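Local coordinates for protein adenylyltransferase VopS (Vibrio parahaemolyticus, PDB 3LET), which transfers AMP from ATP to a threonine of host Rho GTPases, blocking their effector binding and so actin assembly in infected cells, at residues N300-M304 against N305-S309. Residues are numbered along the deposited sequence; the frame is centred on the assembly and turned at random.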
ATOM      1  N   ASN A 300      26.828   5.289   4.734  1.00 17.56           N
ATOM      2  CA  ASN A 300      27.203   5.876   3.459  1.00 24.75           C
ATOM      3  C   ASN A 300      26.013   6.670   2.919  1.00 14.50           C
ATOM      4  O   ASN A 300      24.995   6.082   2.587  1.00 22.32           O
ATOM      5  CB  ASN A 300      27.527   4.754   2.476  1.00 34.23           C
ATOM      6  CG  ASN A 300      28.568   3.776   3.027  1.00 49.91           C
ATOM      7  OD1 ASN A 300      29.746   4.106   3.117  1.00 42.91           O
ATOM      8  ND2 ASN A 300      28.128   2.570   3.394  1.00 38.82           N
ATOM      9  N   PRO A 301      26.125   8.003   2.853  1.00 18.16           N
ATOM     10  CA  PRO A 301      24.962   8.778   2.404  1.00 18.00           C
ATOM     11  C   PRO A 301      24.736   8.546   0.897  1.00 22.30           C
ATOM     12  O   PRO A 301      25.698   8.305   0.167  1.00 21.54           O
ATOM     13  CB  PRO A 301      25.388  10.223   2.694  1.00 23.00           C
ATOM     14  CG  PRO A 301      26.896  10.168   2.622  1.00 30.00           C
ATOM     15  CD  PRO A 301      27.212   8.885   3.315  1.00 28.87           C
ATOM     16  N   LEU A 302      23.492   8.591   0.440  1.00 17.69           N
ATOM     17  CA  LEU A 302      23.187   8.339  -0.970  1.00 17.90           C
ATOM     18  C   LEU A 302      23.266   9.598  -1.803  1.00 17.94           C
ATOM     19  O   LEU A 302      22.704  10.622  -1.436  1.00 24.96           O
ATOM     20  CB  LEU A 302      21.752   7.800  -1.111  1.00 15.44           C
ATOM     21  CG  LEU A 302      21.493   6.398  -0.555  1.00 20.97           C
ATOM     22  CD1 LEU A 302      19.979   6.060  -0.556  1.00 19.25           C
ATOM     23  CD2 LEU A 302      22.269   5.373  -1.359  1.00 22.88           C
ATOM     24  N   ALA A 303      23.923   9.520  -2.959  1.00 20.02           N
ATOM     25  CA  ALA A 303      23.847  10.612  -3.936  1.00 27.04           C
ATOM     26  C   ALA A 303      22.406  10.713  -4.452  1.00 22.12           C
ATOM     27  O   ALA A 303      21.674   9.743  -4.394  1.00 21.05           O
ATOM     28  CB  ALA A 303      24.797  10.358  -5.096  1.00 34.32           C
ATOM     29  N   MET A 304      21.995  11.879  -4.941  1.00 21.13           N
ATOM     30  CA  MET A 304      20.647  12.014  -5.495  1.00 27.01           C
ATOM     31  C   MET A 304      20.454  11.084  -6.672  1.00 22.94           C
ATOM     32  O   MET A 304      19.398  10.485  -6.838  1.00 19.31           O
ATOM     33  CB  MET A 304      20.378  13.445  -5.942  1.00 38.01           C
ATOM     34  CG  MET A 304      20.134  14.402  -4.796  1.00 49.68           C
ATOM     35  SD  MET A 304      19.536  15.993  -5.406  1.00 69.20           S
ATOM     36  CE  MET A 304      18.341  15.473  -6.652  1.00 38.38           C
ATOM     37  N   ASN A 305      21.483  10.979  -7.501  1.00 24.84           N
ATOM     38  CA  ASN A 305      21.489  10.028  -8.600  1.00 28.00           C
ATOM     39  C   ASN A 305      21.206   8.600  -8.143  1.00 22.46           C
ATOM     40  O   ASN A 305      20.504   7.844  -8.829  1.00 22.06           O
ATOM     41  CB  ASN A 305      22.856  10.066  -9.280  1.00 27.20           C
ATOM     42  CG  ASN A 305      22.948  11.149 -10.313  1.00 38.23           C
ATOM     43  OD1 ASN A 305      21.944  11.783 -10.660  1.00 42.36           O
ATOM     44  ND2 ASN A 305      24.153  11.375 -10.822  1.00 38.84           N
ATOM     45  N   ALA A 306      21.762   8.225  -6.992  1.00 18.56           N
ATOM     46  CA  ALA A 306      21.591   6.875  -6.480  1.00 13.38           C
ATOM     47  C   ALA A 306      20.166   6.705  -5.940  1.00 14.73           C
ATOM     48  O   ALA A 306      19.510   5.685  -6.202  1.00 18.14           O
ATOM     49  CB  ALA A 306      22.608   6.600  -5.400  1.00 20.95           C
ATOM     50  N   GLU A 307      19.671   7.693  -5.186  1.00 16.41           N
ATOM     51  CA  GLU A 307      18.266   7.622  -4.725  1.00 13.15           C
ATOM     52  C   GLU A 307      17.330   7.421  -5.916  1.00 15.62           C
ATOM     53  O   GLU A 307      16.422   6.576  -5.879  1.00 15.37           O
ATOM     54  CB  GLU A 307      17.864   8.895  -3.992  1.00 13.94           C
ATOM     55  CG  GLU A 307      18.601   9.115  -2.668  1.00 15.87           C
ATOM     56  CD  GLU A 307      17.978  10.265  -1.880  1.00 29.52           C
ATOM     57  OE1 GLU A 307      17.017  10.863  -2.393  1.00 26.63           O
ATOM     58  OE2 GLU A 307      18.431  10.573  -0.753  1.00 29.32           O
ATOM     59  N   ASN A 308      17.529   8.210  -6.971  1.00 15.60           N
ATOM     60  CA  ASN A 308      16.651   8.143  -8.125  1.00 18.67           C
ATOM     61  C   ASN A 308      16.723   6.787  -8.808  1.00 21.86           C
ATOM     62  O   ASN A 308      15.699   6.240  -9.203  1.00 17.05           O
ATOM     63  CB  ASN A 308      16.955   9.272  -9.107  1.00 26.37           C
ATOM     64  CG  ASN A 308      16.575  10.625  -8.548  1.00 33.93           C
ATOM     65  OD1 ASN A 308      15.657  10.728  -7.734  1.00 37.45           O
ATOM     66  ND2 ASN A 308      17.289  11.665  -8.959  1.00 32.35           N
ATOM     67  N   SER A 309      17.922   6.231  -8.919  1.00 15.76           N
ATOM     68  CA  SER A 309      18.095   4.872  -9.437  1.00 21.73           C
ATOM     69  C   SER A 309      17.418   3.804  -8.605  1.00 28.32           C
ATOM     70  O   SER A 309      16.983   2.787  -9.144  1.00 20.16           O
ATOM     71  CB  SER A 309      19.574   4.510  -9.508  1.00 27.97           C
ATOM     72  OG  SER A 309      20.140   5.056 -10.664  1.00 37.02           O
TER
HETATM   73  O   HOH W   1      20.656  12.007  -0.451  1.00 26.96           O
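Leu-302 and Glu-307 meet where the loop after helix 281-295 turns into helix 304-311. Ala-303 is the N-cap residue. Its carbonyl O accepts a nearly straight bond from Glu-307 N (3.0 Å, 168° at the hydrogen) and a weak, bent one from Ala-306 N. One residue on, Asn-308 N donates to Met-304 O at 2.9 Å. These bonds form the first helical turn.

The apolar contacts lie on the buried side. Leu-302 CB sits 3.8 Å from Glu-307 CG, and the two side chains cross at a slant. Leu-302 CD2 reaches Ala-306 CB at 4.2 Å. The CB atoms of Ala-303 and Ala-306 are 4.4 Å apart. Trp-175 of helix 168-179 and Phe-268 of helix 260-274 also touch both Leu-302 and Glu-307.

Side-chain polar contacts involve Glu-307 and Asn-305. Glu-307 CG stands beside its own backbone N (chi1 -66°), and the chain beyond it is extended. This carries the carboxylate back toward the loop. A water donates to Glu-307 OE2 and to Leu-302 O, at 2.7 Å each. Glu-307 OE1 forms a salt bridge with Arg-286, an ATP-binding residue by similarity. Asn-305 ND2 bonds to Glu-153, whose backbone also pairs with that of Ala-303.

Both carboxylate oxygens of Glu-307 thus have partners, and its methylene chain packs on Leu-302. The salt bridge to Arg-286 and the nearby helix N-terminus would probably favour the charged form. The arrangement is consistent with Glu-307 acting as a second-shell residue that positions Arg-286 in the Fic nucleotide site.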